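Local coordinates for glycoside Hydrolase (Bacteroides uniformis, PDB 5T99), which probably hydrolyses beta-galactosidic linkages in agarose-derived sugars as a family 2 glycoside hydrolase, and binds the inhibitor galacto-isofagomine in its active-site pocket, at residues A[129-134]-A[349-354]; A[355-360]-A[367-372]. All coordinates share one frame; numbering follows the deposited sequence.

Contact 1 of 2, residues A[129-134]-A[349-354]; sequences GYTGFE and HNPPSP. With GIF (D-galacto-isofagomine), chain C.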
# COMPACT_ATOMS: atom_id res chain seq x y z
N GLY A 129 -9.81 -11.13 6.97
CA GLY A 129 -9.82 -10.80 5.56
C GLY A 129 -8.51 -10.42 4.89
O GLY A 129 -8.46 -10.32 3.67
N TYR A 130 -7.45 -10.23 5.69
CA TYR A 130 -6.16 -9.79 5.19
C TYR A 130 -5.12 -10.89 5.00
O TYR A 130 -4.12 -10.66 4.33
CB TYR A 130 -5.60 -8.73 6.12
CG TYR A 130 -6.45 -7.49 6.22
CD1 TYR A 130 -6.46 -6.55 5.20
CD2 TYR A 130 -7.23 -7.25 7.34
CE1 TYR A 130 -7.24 -5.40 5.29
CE2 TYR A 130 -8.01 -6.11 7.45
CZ TYR A 130 -8.02 -5.18 6.42
OH TYR A 130 -8.78 -4.04 6.53
N THR A 131 -5.33 -12.06 5.62
CA THR A 131 -4.50 -13.23 5.35
C THR A 131 -5.17 -14.08 4.30
O THR A 131 -6.41 -14.13 4.21
CB THR A 131 -4.26 -14.08 6.62
OG1 THR A 131 -5.49 -14.31 7.31
CG2 THR A 131 -3.29 -13.37 7.55
N GLY A 132 -4.35 -14.74 3.48
CA GLY A 132 -4.87 -15.62 2.45
C GLY A 132 -5.12 -16.99 3.01
O GLY A 132 -4.71 -17.30 4.13
N PHE A 133 -5.82 -17.82 2.23
CA PHE A 133 -6.08 -19.21 2.58
C PHE A 133 -6.20 -20.07 1.32
O PHE A 133 -6.33 -19.56 0.20
CB PHE A 133 -7.34 -19.34 3.47
CG PHE A 133 -8.62 -18.91 2.80
CD1 PHE A 133 -9.45 -19.84 2.17
CD2 PHE A 133 -9.00 -17.56 2.80
CE1 PHE A 133 -10.63 -19.44 1.56
CE2 PHE A 133 -10.17 -17.16 2.19
CZ PHE A 133 -10.99 -18.10 1.57
N GLU A 134 -6.16 -21.37 1.53
CA GLU A 134 -6.12 -22.36 0.45
C GLU A 134 -7.13 -23.47 0.72
O GLU A 134 -7.24 -23.91 1.84
CB GLU A 134 -4.72 -22.95 0.39
CG GLU A 134 -4.45 -23.71 -0.88
CD GLU A 134 -3.00 -24.14 -1.02
OE1 GLU A 134 -2.56 -25.00 -0.22
OE2 GLU A 134 -2.34 -23.63 -1.96
N HIS A 349 -3.08 -1.45 9.06
CA HIS A 349 -2.57 -2.20 10.22
C HIS A 349 -2.93 -3.68 9.99
O HIS A 349 -3.76 -4.28 10.71
CB HIS A 349 -3.19 -1.70 11.53
CG HIS A 349 -3.06 -0.24 11.74
ND1 HIS A 349 -1.88 0.37 12.09
CD2 HIS A 349 -3.98 0.76 11.66
CE1 HIS A 349 -2.07 1.67 12.22
NE2 HIS A 349 -3.34 1.93 11.96
N ASN A 350 -2.30 -4.25 8.98
CA ASN A 350 -2.72 -5.52 8.42
C ASN A 350 -1.81 -5.90 7.27
O ASN A 350 -1.15 -5.03 6.69
CB ASN A 350 -4.16 -5.45 7.88
CG ASN A 350 -4.38 -4.26 6.96
OD1 ASN A 350 -4.82 -3.20 7.40
ND2 ASN A 350 -4.06 -4.41 5.68
N PRO A 351 -1.77 -7.19 6.92
CA PRO A 351 -1.00 -7.57 5.74
C PRO A 351 -1.57 -6.92 4.47
O PRO A 351 -2.79 -6.88 4.30
CB PRO A 351 -1.17 -9.09 5.68
CG PRO A 351 -1.40 -9.49 7.10
CD PRO A 351 -2.20 -8.37 7.70
N PRO A 352 -0.69 -6.43 3.58
CA PRO A 352 -1.13 -5.93 2.29
C PRO A 352 -1.30 -7.07 1.30
O PRO A 352 -1.15 -8.24 1.66
CB PRO A 352 0.01 -5.01 1.89
CG PRO A 352 1.21 -5.70 2.43
CD PRO A 352 0.79 -6.38 3.69
N SER A 353 -1.61 -6.73 0.06
CA SER A 353 -1.69 -7.74 -0.99
C SER A 353 -0.27 -8.15 -1.37
O SER A 353 0.67 -7.38 -1.15
CB SER A 353 -2.39 -7.15 -2.20
OG SER A 353 -1.60 -6.11 -2.72
N PRO A 354 -0.10 -9.37 -1.91
CA PRO A 354 1.23 -9.72 -2.43
C PRO A 354 1.72 -8.74 -3.51
O PRO A 354 2.90 -8.38 -3.52
CB PRO A 354 1.02 -11.12 -3.03
CG PRO A 354 -0.17 -11.67 -2.30
CD PRO A 354 -1.04 -10.49 -2.01
C GIF C . -3.99 4.62 14.53
N GIF C . -3.47 5.81 15.19
O GIF C . -4.97 9.80 14.10
C1 GIF C . -4.48 4.97 13.14
O1 GIF C . -6.59 5.85 13.88
C2 GIF C . -5.40 6.18 13.16
O2 GIF C . -5.19 3.85 12.60
C3 GIF C . -4.73 7.39 13.81
C4 GIF C . -4.25 7.04 15.22
C5 GIF C . -5.69 8.58 13.87
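Y130 lays its ring over the side chain of N350, ring and carboxamide planes 19° apart. CB of N350 makes a CH-pi contact, 3.6 Å from the centroid of the Y130 ring, while ND2 of N350 sits over the rim, 3.3 Å from CD1 of Y130. CG of N350, between backbone N and carbonyl carbon, reaches under the ring, and chi2 of -93° turns the amide nearly parallel to it.

Apolar contacts continue at P351, whose CD is 3.8 Å from CB of Y130; its rigid pyrrolidine lies more loosely beside the methyl of T131, whose hydroxyl bonds to D395. Thus the sugar-binding domain of this family 2 enzyme is seated against the TIM-barrel domain, on the loop between strand 344-346 and helix 354-363.

Within 349-354 one good hydrogen bond steadies the amide, ND2 of N350 donating to O of P351 (3.1 Å, 166°) from above the carbonyl plane; OD1 takes a weak one from N of H349. Replacing Y130 by an alanine removes the face covering N350, which would probably leave the amide freer to turn.

NE2 of H349 is hydrogen-bonded at 2.7 Å to O2 of galacto-isofagomine, an oxygen at the imidazole edge near its plane.

Contact 2 of 2, residues A[355-360]-A[367-372]; sequences EFLDLC and VLDEAF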
# COMPACT_ATOMS: atom_id res chain seq x y z
N GLU A 355 0.81 -8.29 -4.36
CA GLU A 355 1.14 -7.39 -5.47
C GLU A 355 1.75 -6.09 -4.96
O GLU A 355 2.74 -5.59 -5.51
CB GLU A 355 -0.09 -7.09 -6.35
CG GLU A 355 -0.53 -8.26 -7.25
CD GLU A 355 -1.25 -9.38 -6.51
OE1 GLU A 355 -1.78 -9.13 -5.39
OE2 GLU A 355 -1.27 -10.51 -7.04
N PHE A 356 1.17 -5.57 -3.88
CA PHE A 356 1.70 -4.36 -3.26
C PHE A 356 3.17 -4.55 -2.86
O PHE A 356 3.99 -3.68 -3.12
CB PHE A 356 0.84 -3.96 -2.05
CG PHE A 356 1.33 -2.72 -1.35
CD1 PHE A 356 0.96 -1.47 -1.80
CD2 PHE A 356 2.17 -2.82 -0.25
CE1 PHE A 356 1.43 -0.32 -1.18
CE2 PHE A 356 2.64 -1.68 0.40
CZ PHE A 356 2.27 -0.42 -0.08
N LEU A 357 3.47 -5.69 -2.25
CA LEU A 357 4.85 -6.01 -1.81
C LEU A 357 5.78 -6.28 -2.98
O LEU A 357 6.96 -5.93 -2.91
CB LEU A 357 4.87 -7.18 -0.82
CG LEU A 357 4.16 -6.86 0.51
CD1 LEU A 357 4.06 -8.10 1.36
CD2 LEU A 357 4.86 -5.76 1.28
N ASP A 358 5.27 -6.89 -4.05
CA ASP A 358 6.06 -7.04 -5.28
C ASP A 358 6.49 -5.68 -5.80
O ASP A 358 7.62 -5.53 -6.24
CB ASP A 358 5.31 -7.82 -6.37
CG ASP A 358 5.16 -9.29 -6.04
OD1 ASP A 358 5.99 -9.84 -5.29
OD2 ASP A 358 4.19 -9.90 -6.55
N LEU A 359 5.62 -4.68 -5.71
CA LEU A 359 5.96 -3.32 -6.15
C LEU A 359 7.03 -2.71 -5.28
O LEU A 359 8.00 -2.13 -5.79
CB LEU A 359 4.72 -2.42 -6.22
CG LEU A 359 3.74 -2.78 -7.36
CD1 LEU A 359 2.40 -2.10 -7.17
CD2 LEU A 359 4.34 -2.38 -8.71
N CYS A 360 6.88 -2.85 -3.96
CA CYS A 360 7.89 -2.35 -3.01
C CYS A 360 9.25 -2.96 -3.29
O CYS A 360 10.25 -2.23 -3.32
CB CYS A 360 7.47 -2.63 -1.55
SG CYS A 360 6.02 -1.69 -0.98
N VAL A 367 9.85 -2.09 4.00
CA VAL A 367 8.50 -2.28 4.50
C VAL A 367 8.45 -2.88 5.92
O VAL A 367 9.13 -3.86 6.22
CB VAL A 367 7.70 -3.18 3.54
CG1 VAL A 367 6.29 -3.43 4.09
CG2 VAL A 367 7.62 -2.54 2.16
N LEU A 368 7.60 -2.28 6.76
CA LEU A 368 7.18 -2.85 8.03
C LEU A 368 5.84 -3.54 7.80
O LEU A 368 4.83 -2.87 7.56
CB LEU A 368 7.03 -1.76 9.09
CG LEU A 368 8.32 -1.21 9.71
CD1 LEU A 368 9.29 -0.73 8.64
CD2 LEU A 368 8.03 -0.10 10.71
N ASP A 369 5.84 -4.86 7.87
CA ASP A 369 4.72 -5.70 7.46
C ASP A 369 3.93 -6.02 8.74
O ASP A 369 4.41 -6.77 9.60
CB ASP A 369 5.30 -6.96 6.82
CG ASP A 369 4.33 -7.70 5.93
OD1 ASP A 369 3.12 -7.40 5.90
OD2 ASP A 369 4.82 -8.65 5.25
N GLU A 370 2.74 -5.42 8.87
CA GLU A 370 2.00 -5.39 10.15
C GLU A 370 0.81 -6.36 10.16
O GLU A 370 0.03 -6.39 9.24
CB GLU A 370 1.53 -3.97 10.47
CG GLU A 370 0.94 -3.80 11.87
CD GLU A 370 0.93 -2.35 12.33
OE1 GLU A 370 0.03 -1.59 11.92
OE2 GLU A 370 1.85 -1.99 13.11
N ALA A 371 0.68 -7.13 11.24
CA ALA A 371 -0.27 -8.23 11.28
C ALA A 371 -1.67 -7.83 11.76
O ALA A 371 -2.65 -8.24 11.14
CB ALA A 371 0.27 -9.36 12.15
N PHE A 372 -1.75 -7.07 12.86
CA PHE A 372 -3.00 -6.90 13.61
C PHE A 372 -3.16 -5.50 14.17
O PHE A 372 -2.17 -4.81 14.47
CB PHE A 372 -3.07 -7.86 14.80
CG PHE A 372 -2.83 -9.30 14.46
CD1 PHE A 372 -3.66 -9.96 13.57
CD2 PHE A 372 -1.78 -10.01 15.04
CE1 PHE A 372 -3.44 -11.29 13.24
CE2 PHE A 372 -1.56 -11.34 14.73
CZ PHE A 372 -2.39 -11.99 13.82
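C360 and V367 form the tight end of this helix-on-strand contact, where the two backbones come closest. SG of C360 lies 3.6 Å from CG2 of V367, a slim sulfur allowing the branched valine to press close. V367 holds CG1 anti to its own N (chi1 178°), and this divides the work of its branches: CG2 meets the cysteine, while CG1 reaches CD2 of L357 at 3.9 Å. A beta-branched residue suits the strand, and the longer leucine bridges the distance from a helix whose axis passes 10.9 Å from that of the strand.

Toward D369 the packing is looser. CD1 of L357 is 4.0 Å from OD2 of D369, and the two side chains cross at about a right angle; helix 388-403, not solvent, covers them.

The segments run nearly antiparallel, at 163°, as expected when the helix of a beta-alpha-beta unit returns the chain to the next strand of a TIM barrel. Since the close contacts are made by methyls, a cysteine methylene and its sulfur, cohesion comes from dispersion and water exclusion; the leucine methyl offers the D369 carboxylate no hydrogen bond, and the nearby D403 carboxylate would probably make one of the two acids easier to protonate.

Contacts 1 and 2 follow one another along the chain, their centres about 10 Å apart: the loop 349-354 of contact 1 leads into the helix of contact 2. They meet most directly where ND1 of H349 lies 2.7 Å from OE1 of E370, probably a hydrogen bond. That bond would orient the imidazole whose other nitrogen faces galacto-isofagomine, making E370 a second-shell residue, itself paired with R346. The prolines join the contacts too, CD of P351 lying 3.4 Å from O of E370 and CD of P352 3.4 Å from OD1 of D369. R161, E494, S497 and W530 also hydrogen-bond the ligand; contact 1 borders this pocket, while contact 2 packs the helix onto the strand that carries E370, one step removed.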